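Local coordinates for virulence-associated protein I (Coxiella burnetii, PDB 3TRB), which probably binds DNA as the antidote of a HigA-type addiction module, through a helix-turn-helix domain, at residues N75-D78 with A79-K83; S53-A56 with D57-L60; K27-A30 with N31-A34; I39-N42 with R43-I47. All coordinates share one frame; numbering follows the deposited sequence.

Contact 1. Residues N75-D78 with A79-K83; sequences NLQD and AYDIK
The side-chain amide of Gln77 and the carboxylate of Asp81 meet one turn apart, their planes 43° from each other. Gln77 NE2 gives a hydrogen bond to Asp81 OD1 at 2.9 Å. The acceptor lies almost in the amide plane, so the N-H is well aimed. On the acid side OD1 is met from its syn side, and NE2 stands 32° out of the carboxylate plane. The same NE2 approaches the Tyr80 ring obliquely, 3.7 Å from Tyr80 CD2, with amide and ring planes 78° apart.

All of this lies on the long helix 70-96, a regular alpha-helix here. Backbone i to i+4 bonds run through it, such as Asp81 N to Gln77 O at 2.8 Å and Ile82 N to Asp78 O, also at 2.8 Å. Gln77 reaches its place because CG is anti to the backbone N and the chain then bends at chi2. The bend brings the amide alongside the next turn. Gln77 OE1 is taken by Ile54 N, so both ends of the amide are bound and its rotation is fixed.

Asp81 OD2 accepts from a water at 2.7 Å, and this water also donates to Asp78 OD1, 2.8 Å away. It sits between two acids whose nearest oxygens, Asp78 OD1 and Asp81 OD2, are 4.7 Å apart, and it probably eases their repulsion. Asp78 comes close to Asp78 of the second subunit, and Ile82 packs on Glu71 of that subunit. On its own chain, Tyr80 makes an edge-to-face contact with His13.

Contact 2. Residues S53-A56 with D57-L60; sequences SITA and DTAL
Thr55 has OG1 between its own N and carbonyl carbon (chi1 64°), while Thr58 turns OG1 beside its backbone N (chi1 -60°). These two settings bring the hydroxyls together, and the side chains cross at about a right angle. Thr55 OG1 and Thr58 OG1 are 3.3 Å apart and form a weak hydrogen bond in which either may donate. Thr55 OG1 also lies 3.4 Å from Thr58 N, at the start of the helix. CB of Thr58 rests 3.8 Å from Thr55 OG1.

The apolar side of the turn is formed by Ile54. Its CG2 branch is anti to the backbone N, and Ile54 CG2 reaches Ala59 CB at 4.0 Å. The same methyl, Ile54 CG2, comes within 3.8 Å of Ala59 N. Ile54 also packs on Trp73, and Ala59 meets Leu74, both of helix 70-96.

The backbone closes the first turn with Ala59 N to Thr55 O at 2.9 Å. The next bond is Leu60 N to Ala56 O at 3.0 Å. Leu60 CG lies 3.3 Å from the same Ala56 O. The carboxylate of Asp57 leads away from these groups and forms a salt bridge with Arg61 one turn on. Ala56 and Leu60 both pack on Ala85 of the second subunit.

Thr55 thus stands as the N-cap of helix 56-66, at the point where the extended loop after helix 41-48 turns into a helix within the helix-turn-helix domain.

Contact 3. Residues K27-A30 with N31-A34; sequences KMSA and NQLA
Ser29 and Gln32 grip each other in both directions. Gln32 N donates to Ser29 OG at 3.1 Å, in a fairly straight bond. In return Ser29 N donates to Gln32 OE1 at 2.8 Å, with an N-H...O angle of 166°. The donor is tilted 29° from the amide carbonyl plane of Gln32. Ser29 OG also lies 3.2 Å from Gln32 CG, so the hydroxyl rests against the side chain that comes back to meet it.

The torsions allow this exchange. Ser29 chi1 of 69° sets OG between its own N and carbonyl carbon, facing the first turn. Gln32 CG lies beside the backbone N, and the chain runs out extended to carry OE1 back to the loop.

This is a capping box. Ser29 is the N-cap of helix 30-37, and each of the two residues satisfies a backbone N-H of the other where the helix has no earlier turn to do so. Leu33 N to Ser29 O and Ala34 N to Ala30 O then begin the regular backbone bonding.

A second shell lies on the inner side. Met28, a selenomethionine, crosses the Gln32 side chain, with Met28 CG 3.5 Å from Gln32 CB. Its selenium reaches the Leu33 side chain. Both Met28 and Leu33 pack on Leu22 of helix 14-24 and Phe65 of helix 56-66. Further out, Met28 touches Tyr100 of the second subunit. On another side of the helix, Asn31 OD1 is hydrogen-bonded to Thr41 OG1, and Ala30 lies against Val44 and Thr45 of helix 41-48.

Contact 4. Residues I39-N42 with R43-I47; sequences IPTN and RVTAI
Pro40 lies over one face of the Arg43 guanidinium, with Pro40 CD 3.7 Å above the plane and over its centre. The two side chains meet at a slant. Ile39 crosses Arg43 at about a right angle, and Ile39 CG2 comes to 3.4 Å from Arg43 NH1. The approach of this methyl is oblique to the guanidinium plane. Arg43 gets there with CG anti to the backbone N (chi1 -173°) and a bend at chi3, which turns the guanidinium back beside Ile39 and Pro40.

The Ile39 side chain also crosses that of Val44 at about a right angle, and its other branch brings Ile39 CD1 to 3.7 Å from Val44 CG2. One isoleucine therefore packs against a charged group with CG2 and an apolar one with CD1.

Pro40 is the N-cap of the helix. Having no side-chain acceptor, it contributes its carbonyl: Pro40 O takes weak bonds from Arg43 N at 3.0 Å and Val44 N at 3.5 Å. The next bond is regular. Thr45 N donates to Thr41 O at 2.9 Å and nearly straight, at 174°. Thr45 OG1 adds a weak bond to the same oxygen, Thr41 O, at 3.3 Å, so two donors of one residue share a single carbonyl.

The opening turn of helix 41-48 is held between its neighbours within the helix-turn-helix domain. Val44 packs on Leu33 and Ala34 of helix 30-37. Ile39 touches Arg61 of helix 56-66, while Arg43 meets Thr58 of that same helix.

Overall arrangement
From the N terminus the contacts come in the order 3, 4, 2, 1. They lie in series, and none nests in or crosses another. Contacts 3, 4 and 2 span the starts of helices 30-37, 41-48 and 56-66, each joining the preceding loop to its first turn. Contact 1 lies along helix 70-96. Contacts 3 and 4 touch where Ala34 O lies 3.0 Å from Ile39 N, a probable hydrogen bond across the turn. Contact 4 meets contact 2 through Ile47 CD1, 3.9 Å from Thr58 CG2. Contact 2 meets contact 1 where the loop before helix 56-66 lies against helix 70-96, and both touch the second subunit.

Contact 1. Residues N75-D78 with A79-K83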
ATOM      1  N   ASN A  75     -15.124  -8.103   2.389  1.00 17.66           N
ATOM      2  CA  ASN A  75     -14.703  -7.563   3.679  1.00 17.71           C
ATOM      3  C   ASN A  75     -15.307  -8.333   4.849  1.00 22.35           C
ATOM      4  O   ASN A  75     -14.704  -8.423   5.919  1.00 23.38           O
ATOM      5  CB  ASN A  75     -15.037  -6.075   3.785  1.00 22.49           C
ATOM      6  CG  ASN A  75     -13.934  -5.191   3.228  1.00 26.92           C
ATOM      7  OD1 ASN A  75     -12.920  -5.683   2.728  1.00 32.40           O
ATOM      8  ND2 ASN A  75     -14.126  -3.882   3.310  1.00 21.98           N
ATOM      9  N   LEU A  76     -16.501  -8.884   4.646  1.00 20.26           N
ATOM     10  CA  LEU A  76     -17.103  -9.761   5.642  1.00 21.30           C
ATOM     11  C   LEU A  76     -16.257 -11.019   5.791  1.00 18.02           C
ATOM     12  O   LEU A  76     -16.009 -11.483   6.901  1.00 18.47           O
ATOM     13  CB  LEU A  76     -18.539 -10.126   5.255  1.00 22.01           C
ATOM     14  CG  LEU A  76     -19.587  -9.021   5.398  1.00 26.50           C
ATOM     15  CD1 LEU A  76     -20.965  -9.553   5.041  1.00 31.14           C
ATOM     16  CD2 LEU A  76     -19.579  -8.458   6.811  1.00 25.58           C
ATOM     17  N   GLN A  77     -15.806 -11.559   4.665  1.00 19.70           N
ATOM     18  CA  GLN A  77     -14.960 -12.745   4.680  1.00 23.04           C
ATOM     19  C   GLN A  77     -13.613 -12.436   5.324  1.00 18.67           C
ATOM     20  O   GLN A  77     -13.088 -13.235   6.100  1.00 22.31           O
ATOM     21  CB  GLN A  77     -14.758 -13.277   3.262  1.00 20.18           C
ATOM     22  CG  GLN A  77     -14.060 -14.621   3.204  1.00 22.45           C
ATOM     23  CD  GLN A  77     -14.896 -15.732   3.808  1.00 23.17           C
ATOM     24  OE1 GLN A  77     -16.045 -15.941   3.421  1.00 24.43           O
ATOM     25  NE2 GLN A  77     -14.322 -16.448   4.767  1.00 24.01           N
ATOM     26  N   ASP A  78     -13.056 -11.272   5.000  1.00 18.26           N
ATOM     27  CA  ASP A  78     -11.787 -10.845   5.580  1.00 20.70           C
ATOM     28  C   ASP A  78     -11.877 -10.765   7.096  1.00 23.89           C
ATOM     29  O   ASP A  78     -11.014 -11.284   7.806  1.00 25.43           O
ATOM     30  CB  ASP A  78     -11.366  -9.483   5.032  1.00 21.39           C
ATOM     31  CG  ASP A  78     -11.015  -9.527   3.562  1.00 24.42           C
ATOM     32  OD1 ASP A  78     -10.762 -10.630   3.033  1.00 23.54           O
ATOM     33  OD2 ASP A  78     -10.981  -8.448   2.940  1.00 22.05           O
ATOM     34  N   ALA A  79     -12.923 -10.103   7.584  1.00 21.41           N
ATOM     35  CA  ALA A  79     -13.130  -9.942   9.018  1.00 22.53           C
ATOM     36  C   ALA A  79     -13.154 -11.300   9.702  1.00 21.40           C
ATOM     37  O   ALA A  79     -12.536 -11.490  10.750  1.00 21.15           O
ATOM     38  CB  ALA A  79     -14.427  -9.188   9.282  1.00 22.32           C
ATOM     39  N   TYR A  80     -13.864 -12.246   9.097  1.00 23.34           N
ATOM     40  CA  TYR A  80     -13.957 -13.596   9.633  1.00 23.48           C
ATOM     41  C   TYR A  80     -12.608 -14.306   9.589  1.00 23.50           C
ATOM     42  O   TYR A  80     -12.197 -14.933  10.566  1.00 22.40           O
ATOM     43  CB  TYR A  80     -15.005 -14.404   8.866  1.00 21.38           C
ATOM     44  CG  TYR A  80     -15.037 -15.872   9.223  1.00 23.06           C
ATOM     45  CD1 TYR A  80     -15.769 -16.328  10.313  1.00 23.13           C
ATOM     46  CD2 TYR A  80     -14.342 -16.805   8.467  1.00 25.27           C
ATOM     47  CE1 TYR A  80     -15.803 -17.671  10.639  1.00 27.24           C
ATOM     48  CE2 TYR A  80     -14.370 -18.149   8.786  1.00 26.73           C
ATOM     49  CZ  TYR A  80     -15.101 -18.577   9.872  1.00 30.18           C
ATOM     50  OH  TYR A  80     -15.128 -19.915  10.188  1.00 33.30           O
ATOM     51  N   ASP A  81     -11.927 -14.207   8.452  1.00 21.54           N
ATOM     52  CA  ASP A  81     -10.624 -14.845   8.284  1.00 18.63           C
ATOM     53  C   ASP A  81      -9.609 -14.322   9.298  1.00 22.89           C
ATOM     54  O   ASP A  81      -8.845 -15.091   9.879  1.00 22.57           O
ATOM     55  CB  ASP A  81     -10.090 -14.636   6.864  1.00 20.85           C
ATOM     56  CG  ASP A  81     -10.913 -15.360   5.816  1.00 22.56           C
ATOM     57  OD1 ASP A  81     -11.759 -16.199   6.192  1.00 21.32           O
ATOM     58  OD2 ASP A  81     -10.703 -15.092   4.615  1.00 24.85           O
ATOM     59  N   ILE A  82      -9.606 -13.009   9.505  1.00 22.36           N
ATOM     60  CA  ILE A  82      -8.682 -12.389  10.443  1.00 21.71           C
ATOM     61  C   ILE A  82      -8.903 -12.901  11.864  1.00 25.46           C
ATOM     62  O   ILE A  82      -7.952 -13.265  12.555  1.00 22.95           O
ATOM     63  CB  ILE A  82      -8.806 -10.855  10.424  1.00 25.84           C
ATOM     64  CG1 ILE A  82      -8.297 -10.300   9.091  1.00 24.88           C
ATOM     65  CG2 ILE A  82      -8.036 -10.242  11.581  1.00 28.20           C
ATOM     66  CD1 ILE A  82      -8.548  -8.818   8.908  1.00 26.20           C
ATOM     67  N   LYS A  83     -10.159 -12.933  12.294  1.00 26.08           N
ATOM     68  CA  LYS A  83     -10.481 -13.388  13.643  1.00 32.08           C
ATOM     69  C   LYS A  83     -10.152 -14.865  13.840  1.00 30.50           C
ATOM     70  O   LYS A  83      -9.700 -15.270  14.912  1.00 29.35           O
ATOM     71  CB  LYS A  83     -11.947 -13.103  13.984  1.00 35.20           C
ATOM     72  CG  LYS A  83     -12.239 -11.634  14.248  1.00 38.29           C
ATOM     73  CD  LYS A  83     -13.645 -11.434  14.792  1.00 43.97           C
ATOM     74  CE  LYS A  83     -13.889  -9.982  15.174  1.00 47.78           C
ATOM     75  NZ  LYS A  83     -13.751  -9.065  14.008  1.00 50.33           N
TER
HETATM   76  O   HOH W   1      -9.402 -13.029   3.422  1.00 28.62           O

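Contact 2. Residues S53-A56 with D57-L60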
ATOM      1  N   SER A  53     -15.978 -20.360   1.732  1.00 23.56           N
ATOM      2  CA  SER A  53     -15.758 -18.918   1.767  1.00 25.14           C
ATOM      3  C   SER A  53     -16.459 -18.206   0.616  1.00 25.74           C
ATOM      4  O   SER A  53     -16.882 -18.836  -0.351  1.00 27.45           O
ATOM      5  CB  SER A  53     -14.259 -18.604   1.721  1.00 30.38           C
ATOM      6  OG  SER A  53     -13.576 -19.194   2.813  1.00 37.94           O
ATOM      7  N   ILE A  54     -16.583 -16.887   0.732  1.00 21.69           N
ATOM      8  CA  ILE A  54     -17.088 -16.074  -0.367  1.00 23.40           C
ATOM      9  C   ILE A  54     -15.936 -15.682  -1.280  1.00 25.88           C
ATOM     10  O   ILE A  54     -15.057 -14.910  -0.890  1.00 26.03           O
ATOM     11  CB  ILE A  54     -17.786 -14.798   0.131  1.00 25.39           C
ATOM     12  CG1 ILE A  54     -19.051 -15.150   0.919  1.00 28.41           C
ATOM     13  CG2 ILE A  54     -18.133 -13.891  -1.040  1.00 23.53           C
ATOM     14  CD1 ILE A  54     -19.902 -13.948   1.264  1.00 33.54           C
ATOM     15  N   THR A  55     -15.937 -16.222  -2.493  1.00 22.79           N
ATOM     16  CA  THR A  55     -14.921 -15.873  -3.475  1.00 23.02           C
ATOM     17  C   THR A  55     -15.295 -14.569  -4.168  1.00 22.49           C
ATOM     18  O   THR A  55     -16.395 -14.052  -3.978  1.00 20.76           O
ATOM     19  CB  THR A  55     -14.764 -16.978  -4.533  1.00 23.36           C
ATOM     20  OG1 THR A  55     -15.986 -17.111  -5.271  1.00 21.23           O
ATOM     21  CG2 THR A  55     -14.429 -18.304  -3.870  1.00 27.23           C
ATOM     22  N   ALA A  56     -14.376 -14.041  -4.968  1.00 19.65           N
ATOM     23  CA  ALA A  56     -14.631 -12.809  -5.706  1.00 19.90           C
ATOM     24  C   ALA A  56     -15.803 -12.974  -6.668  1.00 19.48           C
ATOM     25  O   ALA A  56     -16.602 -12.055  -6.851  1.00 20.72           O
ATOM     26  CB  ALA A  56     -13.384 -12.367  -6.455  1.00 19.50           C
ATOM     27  N   ASP A  57     -15.902 -14.150  -7.280  1.00 20.15           N
ATOM     28  CA  ASP A  57     -16.993 -14.437  -8.203  1.00 21.72           C
ATOM     29  C   ASP A  57     -18.342 -14.397  -7.492  1.00 21.30           C
ATOM     30  O   ASP A  57     -19.305 -13.819  -7.995  1.00 19.16           O
ATOM     31  CB  ASP A  57     -16.791 -15.797  -8.871  1.00 24.05           C
ATOM     32  CG  ASP A  57     -17.905 -16.140  -9.835  1.00 26.97           C
ATOM     33  OD1 ASP A  57     -17.805 -15.761 -11.020  1.00 30.57           O
ATOM     34  OD2 ASP A  57     -18.884 -16.782  -9.404  1.00 29.02           O
ATOM     35  N   THR A  58     -18.405 -15.014  -6.318  1.00 18.23           N
ATOM     36  CA  THR A  58     -19.634 -15.030  -5.535  1.00 22.00           C
ATOM     37  C   THR A  58     -19.976 -13.628  -5.046  1.00 20.34           C
ATOM     38  O   THR A  58     -21.142 -13.234  -5.030  1.00 21.99           O
ATOM     39  CB  THR A  58     -19.523 -15.978  -4.335  1.00 21.77           C
ATOM     40  OG1 THR A  58     -19.263 -17.307  -4.800  1.00 22.31           O
ATOM     41  CG2 THR A  58     -20.814 -15.972  -3.533  1.00 19.78           C
ATOM     42  N   ALA A  59     -18.952 -12.876  -4.652  1.00 18.06           N
ATOM     43  CA  ALA A  59     -19.144 -11.510  -4.185  1.00 20.10           C
ATOM     44  C   ALA A  59     -19.780 -10.642  -5.266  1.00 20.61           C
ATOM     45  O   ALA A  59     -20.675  -9.844  -4.986  1.00 20.77           O
ATOM     46  CB  ALA A  59     -17.819 -10.914  -3.732  1.00 18.67           C
ATOM     47  N   LEU A  60     -19.316 -10.803  -6.501  1.00 21.12           N
ATOM     48  CA  LEU A  60     -19.848 -10.044  -7.629  1.00 22.17           C
ATOM     49  C   LEU A  60     -21.309 -10.389  -7.886  1.00 22.90           C
ATOM     50  O   LEU A  60     -22.118  -9.515  -8.199  1.00 22.27           O
ATOM     51  CB  LEU A  60     -19.021 -10.303  -8.890  1.00 23.34           C
ATOM     52  CG  LEU A  60     -17.630  -9.667  -8.950  1.00 24.16           C
ATOM     53  CD1 LEU A  60     -16.865 -10.169 -10.163  1.00 22.37           C
ATOM     54  CD2 LEU A  60     -17.742  -8.152  -8.972  1.00 22.83           C
TER

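Contact 3. Residues K27-A30 with N31-A34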
ATOM      1  N   LYS A  27     -38.324 -14.981   3.591  1.00 33.86           N
ATOM      2  CA  LYS A  27     -37.783 -16.305   3.889  1.00 29.65           C
ATOM      3  C   LYS A  27     -37.283 -17.011   2.631  1.00 30.15           C
ATOM      4  O   LYS A  27     -37.732 -18.110   2.307  1.00 30.75           O
ATOM      5  CB  LYS A  27     -38.834 -17.169   4.592  1.00 27.87           C
ATOM      6  CG  LYS A  27     -39.411 -16.547   5.853  1.00 29.26           C
ATOM      7  CD  LYS A  27     -40.452 -17.455   6.489  1.00 28.64           C
ATOM      8  CE  LYS A  27     -41.097 -16.802   7.701  1.00 27.72           C
ATOM      9  NZ  LYS A  27     -42.163 -17.661   8.292  1.00 27.85           N
HETATM   10  N   MSE A  28     -36.356 -16.374   1.923  1.00 30.32           N
HETATM   11  CA  MSE A  28     -35.812 -16.947   0.699  1.00 32.32           C
HETATM   12  C   MSE A  28     -34.955 -18.175   0.994  1.00 31.21           C
HETATM   13  O   MSE A  28     -34.112 -18.153   1.891  1.00 30.34           O
HETATM   14  CB  MSE A  28     -35.001 -15.902  -0.069  1.00 32.68           C
HETATM   15  CG  MSE A  28     -34.337 -16.437  -1.322  1.00 33.30           C
HETATM   16 SE   MSE A  28     -33.480 -15.039  -2.377  1.00 38.48          SE
HETATM   17  CE  MSE A  28     -35.067 -14.047  -2.928  1.00 42.43           C
ATOM     18  N   SER A  29     -35.176 -19.243   0.233  1.00 30.86           N
ATOM     19  CA  SER A  29     -34.459 -20.498   0.440  1.00 30.19           C
ATOM     20  C   SER A  29     -33.094 -20.490  -0.242  1.00 29.41           C
ATOM     21  O   SER A  29     -32.779 -19.585  -1.014  1.00 29.67           O
ATOM     22  CB  SER A  29     -35.284 -21.676  -0.081  1.00 33.11           C
ATOM     23  OG  SER A  29     -35.376 -21.647  -1.495  1.00 31.56           O
ATOM     24  N   ALA A  30     -32.293 -21.508   0.050  1.00 27.56           N
ATOM     25  CA  ALA A  30     -30.986 -21.656  -0.579  1.00 29.25           C
ATOM     26  C   ALA A  30     -31.143 -21.890  -2.076  1.00 32.97           C
ATOM     27  O   ALA A  30     -30.388 -21.345  -2.882  1.00 34.34           O
ATOM     28  CB  ALA A  30     -30.213 -22.797   0.062  1.00 28.31           C
ATOM     29  N   ASN A  31     -32.127 -22.706  -2.443  1.00 34.77           N
ATOM     30  CA  ASN A  31     -32.418 -22.972  -3.848  1.00 41.93           C
ATOM     31  C   ASN A  31     -32.817 -21.711  -4.608  1.00 42.03           C
ATOM     32  O   ASN A  31     -32.354 -21.478  -5.723  1.00 38.42           O
ATOM     33  CB  ASN A  31     -33.511 -24.037  -3.984  1.00 50.16           C
ATOM     34  CG  ASN A  31     -32.954 -25.445  -4.006  1.00 58.20           C
ATOM     35  OD1 ASN A  31     -32.451 -25.909  -5.030  1.00 61.92           O
ATOM     36  ND2 ASN A  31     -33.048 -26.139  -2.878  1.00 58.85           N
ATOM     37  N   GLN A  32     -33.678 -20.904  -3.997  1.00 39.88           N
ATOM     38  CA  GLN A  32     -34.120 -19.654  -4.606  1.00 34.95           C
ATOM     39  C   GLN A  32     -32.940 -18.732  -4.895  1.00 32.22           C
ATOM     40  O   GLN A  32     -32.817 -18.195  -5.995  1.00 36.93           O
ATOM     41  CB  GLN A  32     -35.133 -18.941  -3.707  1.00 31.34           C
ATOM     42  CG  GLN A  32     -36.497 -19.610  -3.649  1.00 34.59           C
ATOM     43  CD  GLN A  32     -37.456 -18.886  -2.724  1.00 35.04           C
ATOM     44  OE1 GLN A  32     -37.391 -19.034  -1.505  1.00 36.99           O
ATOM     45  NE2 GLN A  32     -38.355 -18.098  -3.302  1.00 37.25           N
ATOM     46  N   LEU A  33     -32.076 -18.553  -3.901  1.00 28.90           N
ATOM     47  CA  LEU A  33     -30.899 -17.707  -4.060  1.00 29.97           C
ATOM     48  C   LEU A  33     -29.971 -18.257  -5.137  1.00 30.60           C
ATOM     49  O   LEU A  33     -29.473 -17.511  -5.980  1.00 28.99           O
ATOM     50  CB  LEU A  33     -30.141 -17.577  -2.737  1.00 30.99           C
ATOM     51  CG  LEU A  33     -28.872 -16.726  -2.794  1.00 31.18           C
ATOM     52  CD1 LEU A  33     -29.189 -15.315  -3.278  1.00 28.43           C
ATOM     53  CD2 LEU A  33     -28.180 -16.690  -1.441  1.00 29.60           C
ATOM     54  N   ALA A  34     -29.743 -19.566  -5.101  1.00 30.99           N
ATOM     55  CA  ALA A  34     -28.868 -20.223  -6.064  1.00 30.51           C
ATOM     56  C   ALA A  34     -29.329 -19.968  -7.496  1.00 32.51           C
ATOM     57  O   ALA A  34     -28.514 -19.704  -8.380  1.00 31.22           O
ATOM     58  CB  ALA A  34     -28.795 -21.717  -5.783  1.00 32.23           C
TER

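Contact 4. Residues I39-N42 with R43-I47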
ATOM      1  N   ILE A  39     -25.810 -20.170  -9.510  1.00 30.59           N
ATOM      2  CA  ILE A  39     -24.755 -21.022  -8.971  1.00 30.83           C
ATOM      3  C   ILE A  39     -25.375 -22.267  -8.350  1.00 31.28           C
ATOM      4  O   ILE A  39     -26.559 -22.268  -8.010  1.00 29.53           O
ATOM      5  CB  ILE A  39     -23.909 -20.284  -7.911  1.00 27.87           C
ATOM      6  CG1 ILE A  39     -24.793 -19.813  -6.753  1.00 27.95           C
ATOM      7  CG2 ILE A  39     -23.169 -19.111  -8.536  1.00 26.64           C
ATOM      8  CD1 ILE A  39     -24.038 -19.057  -5.678  1.00 26.85           C
ATOM      9  N   PRO A  40     -24.580 -23.338  -8.201  1.00 33.58           N
ATOM     10  CA  PRO A  40     -25.101 -24.576  -7.613  1.00 33.62           C
ATOM     11  C   PRO A  40     -25.682 -24.323  -6.228  1.00 30.67           C
ATOM     12  O   PRO A  40     -25.126 -23.530  -5.467  1.00 27.16           O
ATOM     13  CB  PRO A  40     -23.855 -25.461  -7.505  1.00 36.45           C
ATOM     14  CG  PRO A  40     -22.931 -24.940  -8.548  1.00 35.80           C
ATOM     15  CD  PRO A  40     -23.163 -23.461  -8.581  1.00 32.42           C
ATOM     16  N   THR A  41     -26.793 -24.981  -5.913  1.00 31.44           N
ATOM     17  CA  THR A  41     -27.399 -24.855  -4.594  1.00 32.86           C
ATOM     18  C   THR A  41     -26.388 -25.264  -3.531  1.00 31.72           C
ATOM     19  O   THR A  41     -26.354 -24.698  -2.440  1.00 31.09           O
ATOM     20  CB  THR A  41     -28.663 -25.728  -4.457  1.00 35.13           C
ATOM     21  OG1 THR A  41     -29.605 -25.372  -5.476  1.00 35.83           O
ATOM     22  CG2 THR A  41     -29.302 -25.527  -3.093  1.00 32.78           C
ATOM     23  N   ASN A  42     -25.562 -26.251  -3.864  1.00 31.11           N
ATOM     24  CA  ASN A  42     -24.510 -26.718  -2.968  1.00 37.36           C
ATOM     25  C   ASN A  42     -23.593 -25.592  -2.498  1.00 30.13           C
ATOM     26  O   ASN A  42     -23.189 -25.556  -1.336  1.00 29.67           O
ATOM     27  CB  ASN A  42     -23.682 -27.812  -3.643  1.00 47.91           C
ATOM     28  CG  ASN A  42     -24.447 -29.112  -3.789  1.00 60.37           C
ATOM     29  OD1 ASN A  42     -25.129 -29.552  -2.863  1.00 65.43           O
ATOM     30  ND2 ASN A  42     -24.336 -29.734  -4.956  1.00 63.87           N
ATOM     31  N   ARG A  43     -23.266 -24.679  -3.407  1.00 28.05           N
ATOM     32  CA  ARG A  43     -22.384 -23.562  -3.084  1.00 28.41           C
ATOM     33  C   ARG A  43     -23.032 -22.615  -2.079  1.00 27.25           C
ATOM     34  O   ARG A  43     -22.387 -22.167  -1.130  1.00 24.86           O
ATOM     35  CB  ARG A  43     -21.998 -22.801  -4.352  1.00 27.38           C
ATOM     36  CG  ARG A  43     -20.951 -21.721  -4.136  1.00 28.35           C
ATOM     37  CD  ARG A  43     -20.544 -21.096  -5.458  1.00 29.89           C
ATOM     38  NE  ARG A  43     -20.089 -22.106  -6.410  1.00 30.96           N
ATOM     39  CZ  ARG A  43     -19.907 -21.887  -7.709  1.00 31.22           C
ATOM     40  NH1 ARG A  43     -20.144 -20.689  -8.223  1.00 29.16           N
ATOM     41  NH2 ARG A  43     -19.491 -22.871  -8.494  1.00 33.34           N
ATOM     42  N   VAL A  44     -24.308 -22.314  -2.292  1.00 28.65           N
ATOM     43  CA  VAL A  44     -25.053 -21.465  -1.370  1.00 27.71           C
ATOM     44  C   VAL A  44     -25.170 -22.124   0.002  1.00 25.44           C
ATOM     45  O   VAL A  44     -24.910 -21.497   1.027  1.00 27.14           O
ATOM     46  CB  VAL A  44     -26.465 -21.157  -1.903  1.00 25.84           C
ATOM     47  CG1 VAL A  44     -27.302 -20.485  -0.827  1.00 21.43           C
ATOM     48  CG2 VAL A  44     -26.384 -20.287  -3.149  1.00 23.83           C
ATOM     49  N   THR A  45     -25.562 -23.394   0.012  1.00 24.91           N
ATOM     50  CA  THR A  45     -25.700 -24.147   1.254  1.00 30.84           C
ATOM     51  C   THR A  45     -24.390 -24.200   2.037  1.00 27.59           C
ATOM     52  O   THR A  45     -24.379 -24.038   3.258  1.00 28.61           O
ATOM     53  CB  THR A  45     -26.191 -25.579   0.985  1.00 36.72           C
ATOM     54  OG1 THR A  45     -27.553 -25.540   0.544  1.00 41.08           O
ATOM     55  CG2 THR A  45     -26.098 -26.421   2.247  1.00 40.09           C
ATOM     56  N   ALA A  46     -23.290 -24.429   1.327  1.00 25.76           N
ATOM     57  CA  ALA A  46     -21.977 -24.498   1.955  1.00 27.76           C
ATOM     58  C   ALA A  46     -21.608 -23.173   2.617  1.00 25.41           C
ATOM     59  O   ALA A  46     -21.072 -23.154   3.724  1.00 24.43           O
ATOM     60  CB  ALA A  46     -20.923 -24.899   0.935  1.00 29.50           C
ATOM     61  N   ILE A  47     -21.902 -22.070   1.937  1.00 23.79           N
ATOM     62  CA  ILE A  47     -21.633 -20.744   2.480  1.00 23.75           C
ATOM     63  C   ILE A  47     -22.505 -20.476   3.702  1.00 23.55           C
ATOM     64  O   ILE A  47     -22.030 -19.960   4.713  1.00 21.23           O
ATOM     65  CB  ILE A  47     -21.871 -19.645   1.427  1.00 23.21           C
ATOM     66  CG1 ILE A  47     -20.860 -19.776   0.285  1.00 25.01           C
ATOM     67  CG2 ILE A  47     -21.789 -18.267   2.066  1.00 19.65           C
ATOM     68  CD1 ILE A  47     -21.116 -18.830  -0.869  1.00 25.27           C
TER